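PDB 6EUG: beta-glucanase from Bacteroides thetaiotaomicron, which probably hydrolyses O-glycosidic bonds, this chain being its family 43 glycoside hydrolase part, a beta-1,3-galactosidase holding glucoimidazole in its pocket. Local coordinates for residues H227-E232 with G251-I256; L235-A240 with M276-C281; R290-D295 with W301-N306; D314-G319 with F333-D338. All blocks are in the same frame, centred on the assembly; numbering follows the deposited sequence.

Contact 1. Residues H227-E232 with G251-I256; sequences HIYSSE and GKYIRI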
loop_
_atom_site.group_PDB
_atom_site.type_symbol
_atom_site.label_atom_id
_atom_site.label_comp_id
_atom_site.label_asym_id
_atom_site.label_seq_id
_atom_site.Cartn_x
_atom_site.Cartn_y
_atom_site.Cartn_z
ATOM N N HIS A 227 1.973 -4.209 8.847
ATOM C CA HIS A 227 2.206 -4.366 7.384
ATOM C C HIS A 227 0.950 -5.062 6.784
ATOM O O HIS A 227 0.615 -6.201 7.151
ATOM C CB HIS A 227 3.503 -5.146 7.164
ATOM C CG HIS A 227 3.829 -5.468 5.727
ATOM N ND1 HIS A 227 4.450 -6.644 5.354
ATOM C CD2 HIS A 227 3.617 -4.775 4.587
ATOM C CE1 HIS A 227 4.611 -6.650 4.040
ATOM N NE2 HIS A 227 4.105 -5.526 3.552
ATOM N N ILE A 228 0.272 -4.347 5.890
ATOM C CA ILE A 228 -1.007 -4.755 5.297
ATOM C C ILE A 228 -0.714 -5.013 3.813
ATOM O O ILE A 228 -0.181 -4.130 3.138
ATOM C CB ILE A 228 -2.089 -3.684 5.455
ATOM C CG1 ILE A 228 -2.400 -3.480 6.960
ATOM C CG2 ILE A 228 -3.378 -4.136 4.766
ATOM C CD1 ILE A 228 -3.085 -2.208 7.330
ATOM N N TYR A 229 -1.015 -6.196 3.309
ATOM C CA TYR A 229 -0.624 -6.529 1.915
ATOM C C TYR A 229 -1.531 -7.515 1.192
ATOM O O TYR A 229 -2.180 -8.343 1.826
ATOM C CB TYR A 229 0.842 -7.032 1.883
ATOM C CG TYR A 229 1.071 -8.233 2.822
ATOM C CD1 TYR A 229 1.315 -8.043 4.204
ATOM C CD2 TYR A 229 0.955 -9.565 2.359
ATOM C CE1 TYR A 229 1.480 -9.126 5.048
ATOM C CE2 TYR A 229 1.125 -10.649 3.202
ATOM C CZ TYR A 229 1.337 -10.436 4.561
ATOM O OH TYR A 229 1.459 -11.517 5.405
ATOM N N SER A 230 -1.536 -7.421 -0.146
ATOM C CA SER A 230 -2.228 -8.373 -0.994
ATOM C C SER A 230 -1.345 -9.640 -1.108
ATOM O O SER A 230 -0.174 -9.568 -1.482
ATOM C CB SER A 230 -2.529 -7.764 -2.371
ATOM O OG SER A 230 -3.305 -6.574 -2.258
ATOM N N SER A 231 -1.924 -10.787 -0.774
ATOM C CA SER A 231 -1.201 -12.081 -0.659
ATOM C C SER A 231 -1.906 -13.212 -1.443
ATOM O O SER A 231 -2.925 -12.979 -2.088
ATOM C CB SER A 231 -1.112 -12.478 0.828
ATOM O OG SER A 231 -0.134 -13.492 1.082
ATOM N N GLU A 232 -1.370 -14.441 -1.391
ATOM C CA GLU A 232 -2.031 -15.592 -2.004
ATOM C C GLU A 232 -2.409 -15.328 -3.500
ATOM O O GLU A 232 -3.581 -15.409 -3.902
ATOM C CB GLU A 232 -3.268 -15.968 -1.157
ATOM C CG GLU A 232 -3.005 -16.188 0.327
ATOM C CD GLU A 232 -4.229 -16.472 1.192
ATOM O OE1 GLU A 232 -5.272 -17.027 0.687
ATOM O OE2 GLU A 232 -4.192 -16.086 2.413
ATOM N N GLY A 251 5.524 -12.850 13.438
ATOM C CA GLY A 251 4.836 -14.126 13.248
ATOM C C GLY A 251 3.340 -14.079 13.479
ATOM O O GLY A 251 2.627 -15.032 13.122
ATOM N N LYS A 252 2.855 -12.983 14.071
ATOM C CA LYS A 252 1.438 -12.829 14.369
ATOM C C LYS A 252 0.791 -12.103 13.184
ATOM O O LYS A 252 1.214 -10.981 12.830
ATOM C CB LYS A 252 1.251 -12.036 15.675
ATOM C CG LYS A 252 -0.184 -11.900 16.137
ATOM C CD LYS A 252 -0.377 -10.878 17.248
ATOM C CE LYS A 252 0.362 -11.225 18.510
ATOM N NZ LYS A 252 -0.238 -10.457 19.650
ATOM N N TYR A 253 -0.188 -12.752 12.552
ATOM C CA TYR A 253 -0.902 -12.177 11.404
ATOM C C TYR A 253 -2.271 -12.794 11.211
ATOM O O TYR A 253 -2.501 -13.917 11.676
ATOM C CB TYR A 253 -0.118 -12.303 10.091
ATOM C CG TYR A 253 0.008 -13.680 9.412
ATOM C CD1 TYR A 253 0.840 -14.667 9.933
ATOM C CD2 TYR A 253 -0.663 -13.958 8.190
ATOM C CE1 TYR A 253 0.995 -15.895 9.294
ATOM C CE2 TYR A 253 -0.521 -15.182 7.539
ATOM C CZ TYR A 253 0.314 -16.157 8.076
ATOM O OH TYR A 253 0.450 -17.378 7.413
ATOM N N ILE A 254 -3.141 -12.068 10.485
ATOM C CA ILE A 254 -4.468 -12.576 10.077
ATOM C C ILE A 254 -4.622 -12.517 8.533
ATOM O O ILE A 254 -3.879 -11.798 7.838
ATOM C CB ILE A 254 -5.649 -11.858 10.776
ATOM C CG1 ILE A 254 -5.761 -10.362 10.373
ATOM C CG2 ILE A 254 -5.549 -12.067 12.278
ATOM C CD1 ILE A 254 -7.049 -9.656 10.770
ATOM N N ARG A 255 -5.611 -13.245 8.023
ATOM C CA ARG A 255 -5.990 -13.197 6.612
ATOM C C ARG A 255 -7.489 -12.846 6.532
ATOM O O ARG A 255 -8.302 -13.352 7.324
ATOM C CB ARG A 255 -5.642 -14.525 5.899
ATOM C CG ARG A 255 -6.445 -15.757 6.299
ATOM C CD ARG A 255 -5.900 -17.033 5.660
ATOM N NE ARG A 255 -6.196 -17.178 4.225
ATOM C CZ ARG A 255 -7.232 -17.832 3.702
ATOM N NH1 ARG A 255 -8.134 -18.425 4.471
ATOM N NH2 ARG A 255 -7.330 -17.928 2.370
ATOM N N ILE A 256 -7.846 -11.960 5.606
ATOM C CA ILE A 256 -9.210 -11.460 5.490
ATOM C C ILE A 256 -9.648 -11.384 4.030
ATOM O O ILE A 256 -8.827 -11.236 3.103
ATOM C CB ILE A 256 -9.419 -10.083 6.183
ATOM C CG1 ILE A 256 -8.425 -9.019 5.637
ATOM C CG2 ILE A 256 -9.288 -10.217 7.705
ATOM C CD1 ILE A 256 -8.715 -7.604 6.125
#
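Glu232 and Arg255 form a salt bridge across one blade of the five-bladed beta-propeller expected of a family 43 glycoside hydrolase. Strands 225-231 and 252-256 are not neighbours; 236-242 runs between them, and side chains must bridge the gap. The salt bridge is bidentate and side-on: Arg255 NH2 meets Glu232 OE1 at 2.8 Å, while Arg255 NE meets Glu232 OE2 at 2.9 Å. Both hydrogen bonds are nearly straight, and OE1 receives its partner on the syn lone pair. Carboxylate and guanidinium planes lie only 17° apart, so the paired groups are almost one flat unit. Arg255 reaches this position with CG lodged between its backbone N and carbonyl carbon (chi1 68°) and a further bend at chi3. A second shell fixes both groups: Thr236 OG1 and Gln238 NE2 bind the carboxylate oxygens, and the carbonyls of Ile196 and Ala197 take up NH2 and NH1. These several bonds satisfy a buried ion pair and probably favour its charged form. Further along, the hydroxyl of Tyr229, hydrogen-bonded to Gln238 OE1, approaches the Tyr253 ring obliquely. On its own strand, Tyr229 places CD1 3.5 Å above the plane of the His227 ring.

Contact 2. Residues L235-A240 with M276-C281; sequences LTLQIA and MITSGC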
loop_
_atom_site.group_PDB
_atom_site.type_symbol
_atom_site.label_atom_id
_atom_site.label_comp_id
_atom_site.label_asym_id
_atom_site.label_seq_id
_atom_site.Cartn_x
_atom_site.Cartn_y
_atom_site.Cartn_z
ATOM N N LEU A 235 -5.128 -12.819 -4.157
ATOM C CA LEU A 235 -6.522 -13.177 -3.869
ATOM C C LEU A 235 -7.030 -12.746 -2.470
ATOM O O LEU A 235 -8.230 -12.634 -2.270
ATOM C CB LEU A 235 -6.754 -14.684 -4.059
ATOM C CG LEU A 235 -6.558 -15.222 -5.488
ATOM C CD1 LEU A 235 -6.290 -16.714 -5.549
ATOM C CD2 LEU A 235 -7.743 -14.873 -6.349
ATOM N N THR A 236 -6.130 -12.572 -1.512
ATOM C CA THR A 236 -6.513 -12.467 -0.089
ATOM C C THR A 236 -5.665 -11.391 0.558
ATOM O O THR A 236 -4.431 -11.341 0.293
ATOM C CB THR A 236 -6.235 -13.834 0.608
ATOM O OG1 THR A 236 -6.943 -14.888 -0.088
ATOM C CG2 THR A 236 -6.664 -13.811 2.079
ATOM N N LEU A 237 -6.267 -10.533 1.412
ATOM C CA LEU A 237 -5.471 -9.549 2.180
ATOM C C LEU A 237 -4.914 -10.199 3.455
ATOM O O LEU A 237 -5.596 -11.014 4.075
ATOM C CB LEU A 237 -6.292 -8.353 2.621
ATOM C CG LEU A 237 -6.659 -7.314 1.579
ATOM C CD1 LEU A 237 -7.693 -6.396 2.188
ATOM C CD2 LEU A 237 -5.417 -6.529 1.137
ATOM N N GLN A 238 -3.675 -9.834 3.820
ATOM C CA GLN A 238 -3.108 -10.220 5.125
ATOM C C GLN A 238 -2.641 -8.990 5.907
ATOM O O GLN A 238 -2.251 -7.976 5.295
ATOM C CB GLN A 238 -2.003 -11.287 4.976
ATOM C CG GLN A 238 -2.519 -12.634 4.465
ATOM C CD GLN A 238 -1.429 -13.688 4.252
ATOM O OE1 GLN A 238 -0.258 -13.454 4.603
ATOM N NE2 GLN A 238 -1.799 -14.850 3.652
ATOM N N ILE A 239 -2.750 -9.064 7.256
ATOM C CA ILE A 239 -2.330 -7.995 8.178
ATOM C C ILE A 239 -1.374 -8.634 9.165
ATOM O O ILE A 239 -1.791 -9.546 9.887
ATOM C CB ILE A 239 -3.515 -7.376 8.947
ATOM C CG1 ILE A 239 -4.581 -6.884 7.956
ATOM C CG2 ILE A 239 -3.038 -6.258 9.875
ATOM C CD1 ILE A 239 -5.792 -6.195 8.586
ATOM N N ALA A 240 -0.119 -8.156 9.170
ATOM C CA ALA A 240 0.994 -8.743 9.958
ATOM C C ALA A 240 1.620 -7.721 10.918
ATOM O O ALA A 240 2.056 -6.639 10.506
ATOM C CB ALA A 240 2.062 -9.293 9.028
ATOM N N MET A 276 -10.583 0.953 6.062
ATOM C CA MET A 276 -9.644 0.683 4.960
ATOM C C MET A 276 -10.370 0.780 3.607
ATOM O O MET A 276 -11.484 0.257 3.442
ATOM C CB MET A 276 -9.024 -0.715 5.138
ATOM C CG MET A 276 -7.972 -1.094 4.117
ATOM S SD MET A 276 -6.752 -2.314 4.666
ATOM C CE MET A 276 -7.698 -3.642 5.421
ATOM N N ILE A 277 -9.726 1.441 2.653
ATOM C CA ILE A 277 -10.223 1.551 1.264
ATOM C C ILE A 277 -9.293 0.749 0.372
ATOM O O ILE A 277 -8.064 0.877 0.468
ATOM C CB ILE A 277 -10.389 3.021 0.769
ATOM C CG1 ILE A 277 -11.420 3.746 1.648
ATOM C CG2 ILE A 277 -10.751 3.075 -0.720
ATOM C CD1 ILE A 277 -11.605 5.232 1.371
ATOM N N THR A 278 -9.909 -0.041 -0.511
ATOM C CA THR A 278 -9.198 -0.861 -1.481
ATOM C C THR A 278 -9.801 -0.733 -2.871
ATOM O O THR A 278 -10.935 -0.234 -3.027
ATOM C CB THR A 278 -9.206 -2.337 -1.034
ATOM O OG1 THR A 278 -10.561 -2.786 -0.891
ATOM C CG2 THR A 278 -8.526 -2.511 0.310
ATOM N N SER A 279 -9.043 -1.184 -3.884
ATOM C CA SER A 279 -9.570 -1.385 -5.239
ATOM C C SER A 279 -9.783 -2.880 -5.480
ATOM O O SER A 279 -9.315 -3.715 -4.719
ATOM C CB SER A 279 -8.571 -0.848 -6.320
ATOM O OG SER A 279 -7.421 -1.674 -6.423
ATOM N N GLY A 280 -10.464 -3.215 -6.573
ATOM C CA GLY A 280 -10.373 -4.567 -7.119
ATOM C C GLY A 280 -9.097 -4.774 -7.931
ATOM O O GLY A 280 -8.171 -3.928 -7.917
ATOM N N CYS A 281 -9.059 -5.896 -8.647
ATOM C CA CYS A 281 -7.879 -6.343 -9.400
ATOM C C CYS A 281 -8.194 -6.371 -10.895
ATOM O O CYS A 281 -8.667 -7.385 -11.418
ATOM C CB CYS A 281 -7.425 -7.740 -8.918
ATOM S SG CYS A 281 -5.718 -8.138 -9.338
#
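Leu237 and Met276 meet between two adjacent blades of the beta-propeller, where the face of one antiparallel sheet packs on the face of the next. The strand axes stay 11.3 Å apart, so only side-chain ends close the distance. Met276 spans much of the gap: CG stands opposite its backbone N (chi1 -176°), the chain continues extended, and a turn at chi3 brings the terminal methyl round to the other blade. There Met276 CE lies 4.2 Å from Leu237 CD1 and 4.5 Å from Ile239 CD1, touching two residues of strand 236-242 that point the same way. Leu237 carries CD1 outward, anti to its CA (chi2 169°), and the same CD1 comes within 4.4 Å of Thr278 CG2. Thr278 divides its two branches: with chi1 at 58° the methyl is presented to Leu237, while OG1 is hydrogen-bonded to Asn262 OD1. Leu292 lies against both Leu237 and Thr278, adding to the apolar seam. At the start of 236-242, Leu235 and Thr236 together face Ser231 in a classic beta bulge. At the end of 273-279 the character turns polar. Ser279 OG is bonded to Gln320 NE2, a residue of the glucoimidazole pocket, and donates to Gly280 O at 2.8 Å, in the carbonyl plane.

Contact 3. Residues R290-D295 with W301-N306; sequences RLLTAD and WKQLPN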
loop_
_atom_site.group_PDB
_atom_site.type_symbol
_atom_site.label_atom_id
_atom_site.label_comp_id
_atom_site.label_asym_id
_atom_site.label_seq_id
_atom_site.Cartn_x
_atom_site.Cartn_y
_atom_site.Cartn_z
ATOM N N ARG A 290 -13.803 -0.370 -2.634
ATOM C CA ARG A 290 -14.446 -1.051 -1.514
ATOM C C ARG A 290 -14.070 -0.307 -0.214
ATOM O O ARG A 290 -12.939 0.262 -0.102
ATOM C CB ARG A 290 -13.975 -2.522 -1.406
ATOM C CG ARG A 290 -14.179 -3.372 -2.682
ATOM C CD ARG A 290 -13.000 -3.416 -3.631
ATOM N NE ARG A 290 -13.315 -4.279 -4.765
ATOM C CZ ARG A 290 -13.034 -5.575 -4.887
ATOM N NH1 ARG A 290 -12.375 -6.250 -3.948
ATOM N NH2 ARG A 290 -13.430 -6.199 -5.985
ATOM N N LEU A 291 -14.995 -0.327 0.748
ATOM C CA LEU A 291 -14.750 0.131 2.129
ATOM C C LEU A 291 -14.788 -1.059 3.090
ATOM O O LEU A 291 -15.757 -1.818 3.088
ATOM C CB LEU A 291 -15.781 1.173 2.559
ATOM C CG LEU A 291 -15.648 1.777 3.952
ATOM C CD1 LEU A 291 -14.308 2.516 4.061
ATOM C CD2 LEU A 291 -16.804 2.711 4.271
ATOM N N LEU A 292 -13.734 -1.208 3.901
ATOM C CA LEU A 292 -13.627 -2.285 4.880
ATOM C C LEU A 292 -13.493 -1.687 6.288
ATOM O O LEU A 292 -12.878 -0.626 6.443
ATOM C CB LEU A 292 -12.476 -3.206 4.571
ATOM C CG LEU A 292 -12.206 -3.549 3.070
ATOM C CD1 LEU A 292 -10.913 -4.334 2.919
ATOM C CD2 LEU A 292 -13.360 -4.349 2.465
ATOM N N THR A 293 -14.054 -2.351 7.297
ATOM C CA THR A 293 -13.986 -1.839 8.687
ATOM C C THR A 293 -13.817 -2.937 9.744
ATOM O O THR A 293 -14.290 -4.099 9.555
ATOM C CB THR A 293 -15.205 -0.935 8.991
ATOM O OG1 THR A 293 -15.075 -0.235 10.244
ATOM C CG2 THR A 293 -16.508 -1.756 9.013
ATOM N N ALA A 294 -13.163 -2.557 10.849
ATOM C CA ALA A 294 -13.022 -3.385 12.043
ATOM C C ALA A 294 -12.951 -2.539 13.317
ATOM O O ALA A 294 -12.573 -1.338 13.270
ATOM C CB ALA A 294 -11.791 -4.285 11.967
ATOM N N ASP A 295 -13.282 -3.164 14.444
ATOM C CA ASP A 295 -13.095 -2.531 15.777
ATOM C C ASP A 295 -11.829 -2.936 16.525
ATOM O O ASP A 295 -11.634 -2.521 17.687
ATOM C CB ASP A 295 -14.350 -2.731 16.669
ATOM C CG ASP A 295 -15.611 -2.027 16.105
ATOM O OD1 ASP A 295 -15.509 -1.107 15.288
ATOM O OD2 ASP A 295 -16.740 -2.414 16.480
ATOM N N TRP A 301 -13.097 -8.339 10.191
ATOM C CA TRP A 301 -13.405 -7.219 9.299
ATOM C C TRP A 301 -14.704 -7.464 8.471
ATOM O O TRP A 301 -15.083 -8.617 8.214
ATOM C CB TRP A 301 -12.234 -6.948 8.343
ATOM C CG TRP A 301 -10.954 -6.365 9.008
ATOM C CD1 TRP A 301 -10.081 -6.981 9.878
ATOM C CD2 TRP A 301 -10.486 -5.045 8.847
ATOM N NE1 TRP A 301 -9.073 -6.096 10.246
ATOM C CE2 TRP A 301 -9.325 -4.895 9.653
ATOM C CE3 TRP A 301 -10.972 -3.926 8.136
ATOM C CZ2 TRP A 301 -8.608 -3.689 9.706
ATOM C CZ3 TRP A 301 -10.271 -2.743 8.206
ATOM C CH2 TRP A 301 -9.110 -2.624 8.998
ATOM N N LYS A 302 -15.348 -6.351 8.072
ATOM C CA LYS A 302 -16.628 -6.323 7.336
ATOM C C LYS A 302 -16.491 -5.444 6.102
ATOM O O LYS A 302 -15.766 -4.441 6.145
ATOM C CB LYS A 302 -17.791 -5.693 8.170
ATOM C CG LYS A 302 -18.045 -6.244 9.553
ATOM C CD LYS A 302 -19.430 -5.927 10.067
ATOM C CE LYS A 302 -19.566 -4.568 10.705
ATOM N NZ LYS A 302 -20.418 -4.670 11.941
ATOM N N GLN A 303 -17.189 -5.803 5.023
ATOM C CA GLN A 303 -17.192 -5.033 3.798
ATOM C C GLN A 303 -18.455 -4.181 3.684
ATOM O O GLN A 303 -19.592 -4.699 3.837
ATOM C CB GLN A 303 -17.033 -5.953 2.580
ATOM C CG GLN A 303 -17.060 -5.202 1.241
ATOM C CD GLN A 303 -16.667 -6.069 0.061
ATOM O OE1 GLN A 303 -16.306 -7.244 0.235
ATOM N NE2 GLN A 303 -16.741 -5.501 -1.151
ATOM N N LEU A 304 -18.255 -2.885 3.441
ATOM C CA LEU A 304 -19.318 -1.883 3.229
ATOM C C LEU A 304 -19.374 -1.349 1.777
ATOM O O LEU A 304 -18.465 -1.631 0.961
ATOM C CB LEU A 304 -19.126 -0.724 4.232
ATOM C CG LEU A 304 -19.622 -0.872 5.695
ATOM C CD1 LEU A 304 -19.105 -2.116 6.409
ATOM C CD2 LEU A 304 -19.164 0.337 6.485
ATOM N N PRO A 305 -20.464 -0.590 1.419
ATOM C CA PRO A 305 -20.536 -0.086 0.030
ATOM C C PRO A 305 -19.423 0.892 -0.348
ATOM O O PRO A 305 -18.812 1.495 0.557
ATOM C CB PRO A 305 -21.890 0.612 -0.023
ATOM C CG PRO A 305 -22.714 -0.103 1.039
ATOM C CD PRO A 305 -21.719 -0.320 2.156
ATOM N N ASN A 306 -19.210 1.033 -1.673
ATOM C CA ASN A 306 -18.218 1.958 -2.276
ATOM C C ASN A 306 -18.314 3.307 -1.567
ATOM O O ASN A 306 -19.387 3.887 -1.512
ATOM C CB ASN A 306 -18.502 2.113 -3.789
ATOM C CG ASN A 306 -17.548 3.073 -4.528
ATOM O OD1 ASN A 306 -16.606 3.643 -3.966
ATOM N ND2 ASN A 306 -17.798 3.230 -5.837
#
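Ala294 sets its methyl squarely over one face of Trp301, with CB 3.4 Å from the centroid of the five-membered ring and 11° off the ring normal, a CH-pi contact at the apolar centre of this beta hairpin. The six-membered part of the indole runs back along the partner strand, where Trp301 CE3 touches Leu292 CB at 3.9 Å and the Leu292 carbonyl oxygen lies at the ring edge. Leu292 CD2 extends this face by packing on the aliphatic part of Gln303. A second apolar row occupies the other face of the sheet: Leu291 CD2 meets Leu304 CD2 at 4.0 Å, and Leu304 CD1 meets Thr293 CG2 at 3.7 Å. Thr293 can offer that methyl because OG1 is the branch trans to N (chi1 -170°), from where it bonds Tyr274 O. Between the two rows runs the antiparallel ladder. Leu304 N reaches Leu291 O at 2.7 Å, and Thr293 and Lys302 form a reciprocal hydrogen-bonded pair. Leu291 N, by contrast, is buried without a partner. At the polar edge, Gln303 NE2 rests 3.7 Å from Arg290 CG, while the Arg290 guanidinium turns away and gives NH1 to Asn262 OD1 and Gly260 O. The hairpin forms the outer side of its propeller blade: 302-304 is the outermost strand, 290-294 pairs with 273-279, and Trp301, its NE1 bonded to Met297 O, leans across to Ile239, Ile254 and Ile256 of the preceding blade.

Contact 4. Residues D314-G319 with F333-D338; sequences DKTFGG and FFFMAD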
loop_
_atom_site.group_PDB
_atom_site.type_symbol
_atom_site.label_atom_id
_atom_site.label_comp_id
_atom_site.label_asym_id
_atom_site.label_seq_id
_atom_site.Cartn_x
_atom_site.Cartn_y
_atom_site.Cartn_z
ATOM N N ASP A 314 -18.472 5.006 -9.637
ATOM C CA ASP A 314 -18.334 3.601 -10.056
ATOM C C ASP A 314 -16.933 3.208 -10.539
ATOM O O ASP A 314 -16.615 2.010 -10.567
ATOM C CB ASP A 314 -19.358 3.221 -11.151
ATOM N N LYS A 315 -16.109 4.192 -10.924
ATOM C CA LYS A 315 -14.744 3.944 -11.353
ATOM C C LYS A 315 -13.744 4.681 -10.459
ATOM O O LYS A 315 -12.620 4.962 -10.885
ATOM C CB LYS A 315 -14.594 4.324 -12.851
ATOM C CG LYS A 315 -15.237 3.340 -13.860
ATOM C CD LYS A 315 -16.651 3.715 -14.258
ATOM N N THR A 316 -14.138 4.985 -9.213
ATOM C CA THR A 316 -13.285 5.698 -8.260
ATOM C C THR A 316 -12.707 7.007 -8.896
ATOM O O THR A 316 -11.523 7.352 -8.760
ATOM C CB THR A 316 -12.183 4.750 -7.693
ATOM O OG1 THR A 316 -12.744 3.479 -7.362
ATOM C CG2 THR A 316 -11.509 5.315 -6.433
ATOM N N PHE A 317 -13.567 7.723 -9.636
ATOM C CA PHE A 317 -13.190 8.993 -10.284
ATOM C C PHE A 317 -12.026 8.859 -11.300
ATOM O O PHE A 317 -11.318 9.829 -11.583
ATOM C CB PHE A 317 -12.895 10.064 -9.217
ATOM C CG PHE A 317 -13.978 10.192 -8.147
ATOM C CD1 PHE A 317 -15.319 10.442 -8.492
ATOM C CD2 PHE A 317 -13.656 10.113 -6.803
ATOM C CE1 PHE A 317 -16.288 10.591 -7.519
ATOM C CE2 PHE A 317 -14.639 10.246 -5.819
ATOM C CZ PHE A 317 -15.950 10.491 -6.178
ATOM N N GLY A 318 -11.852 7.654 -11.844
ATOM C CA GLY A 318 -10.768 7.305 -12.786
ATOM C C GLY A 318 -9.444 6.968 -12.082
ATOM O O GLY A 318 -8.422 6.862 -12.729
ATOM N N GLY A 319 -9.493 6.825 -10.751
ATOM C CA GLY A 319 -8.304 6.573 -9.928
ATOM C C GLY A 319 -8.224 5.198 -9.244
ATOM O O GLY A 319 -9.128 4.337 -9.385
ATOM N N PHE A 333 -9.095 14.013 7.638
ATOM C CA PHE A 333 -8.454 12.949 6.838
ATOM C C PHE A 333 -8.630 13.244 5.369
ATOM O O PHE A 333 -9.694 13.796 4.977
ATOM C CB PHE A 333 -9.065 11.555 7.173
ATOM C CG PHE A 333 -8.956 11.185 8.618
ATOM C CD1 PHE A 333 -9.959 11.538 9.537
ATOM C CD2 PHE A 333 -7.868 10.448 9.077
ATOM C CE1 PHE A 333 -9.838 11.213 10.877
ATOM C CE2 PHE A 333 -7.757 10.115 10.429
ATOM C CZ PHE A 333 -8.754 10.485 11.314
ATOM N N PHE A 334 -7.605 12.927 4.560
ATOM C CA PHE A 334 -7.641 13.127 3.090
ATOM C C PHE A 334 -7.256 11.882 2.328
ATOM O O PHE A 334 -6.308 11.198 2.703
ATOM C CB PHE A 334 -6.735 14.340 2.691
ATOM C CG PHE A 334 -7.140 15.586 3.417
ATOM C CD1 PHE A 334 -6.762 15.773 4.752
ATOM C CD2 PHE A 334 -8.024 16.495 2.836
ATOM C CE1 PHE A 334 -7.234 16.860 5.484
ATOM C CE2 PHE A 334 -8.474 17.610 3.554
ATOM C CZ PHE A 334 -8.090 17.788 4.888
ATOM N N PHE A 335 -8.041 11.598 1.278
ATOM C CA PHE A 335 -7.891 10.438 0.399
ATOM C C PHE A 335 -6.932 10.794 -0.733
ATOM O O PHE A 335 -7.141 11.818 -1.408
ATOM C CB PHE A 335 -9.270 10.038 -0.151
ATOM C CG PHE A 335 -9.250 8.922 -1.171
ATOM C CD1 PHE A 335 -8.969 7.606 -0.782
ATOM C CD2 PHE A 335 -9.601 9.168 -2.502
ATOM C CE1 PHE A 335 -9.001 6.564 -1.692
ATOM C CE2 PHE A 335 -9.664 8.123 -3.423
ATOM C CZ PHE A 335 -9.346 6.820 -3.019
ATOM N N MET A 336 -5.885 9.991 -0.903
ATOM C CA MET A 336 -4.906 10.122 -1.992
ATOM C C MET A 336 -5.025 8.918 -2.923
ATOM O O MET A 336 -5.045 7.750 -2.473
ATOM C CB MET A 336 -3.467 10.211 -1.448
ATOM C CG MET A 336 -3.177 11.432 -0.587
ATOM S SD MET A 336 -1.572 11.388 0.216
ATOM C CE MET A 336 -0.475 11.043 -1.163
ATOM N N ALA A 337 -5.066 9.210 -4.226
ATOM C CA ALA A 337 -5.129 8.190 -5.255
ATOM C C ALA A 337 -4.245 8.561 -6.438
ATOM O O ALA A 337 -3.898 9.737 -6.609
ATOM C CB ALA A 337 -6.571 7.987 -5.732
ATOM N N ASP A 338 -3.919 7.545 -7.253
ATOM C CA ASP A 338 -3.223 7.704 -8.553
ATOM C C ASP A 338 -4.226 7.650 -9.703
ATOM O O ASP A 338 -5.212 6.877 -9.625
ATOM C CB ASP A 338 -2.184 6.599 -8.726
ATOM C CG ASP A 338 -1.088 6.702 -7.704
ATOM O OD1 ASP A 338 -0.281 7.689 -7.769
ATOM O OD2 ASP A 338 -1.033 5.806 -6.837
#
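Gly319 N bonds Thr316 O at 2.9 Å, in a turn that brings Gly319 CA 3.1 Å from Asp338 O. This is a close backbone approach, not a hydrogen bond; the lack of a side chain at Gly319 leaves room for it, consistent with so close an approach. A second bond, Gly318 N to Lys315 O at 3.0 Å, belongs to the same turn. Thr316, Phe317 and Gly318 all have positive phi, so the chain winds through left-handed conformations before straightening at Gly319. At the start of this turn Thr316 faces the strand. Its CG2 comes obliquely to the Phe335 ring, 4.3 Å from Phe335 CZ, while its OG1 is hydrogen-bonded to Asn287 O. Phe335 in turn points its CB toward the loop. Asp338 takes part through its backbone: its CB points away from the loop, and OD1 is bonded to Gly47 N. The Asp338 side chain lies about 7 Å from the bound glucoimidazole, and Gln320, immediately after the loop, lines the ligand pocket. The contact sets the loop that enters the last blade against the second strand after it, 332-339. Loop 314-319 leads into 320-327, the edge strand that pairs with 332-339; 349-357 flanks 332-339 on its other side, and Thr316 and Phe317 both rest on Cys308 of strand 308-309.

Overall arrangement
Three successive blades supply the four contacts. Contacts 1 and 3 each stay inside one blade, but contact 3, partly buried, joins adjacent strands through backbone bonds and apolar packing on both faces, whereas contact 1 spans an intervening strand with a buried ion pair. Contact 2 is the seam between those two blades: it uses strand 236-242, the one that lies between the two strands of contact 1, and Met276 O bonds Leu292 N of contact 3. Its chemistry is purely apolar across the interface. Contact 4, buried in the last blade, relies on a tight loop and one aromatic; Phe335 CE1 touches Ile277 CG2 at 4.0 Å, tying it to contact 2. Contacts 1 and 4 do not touch.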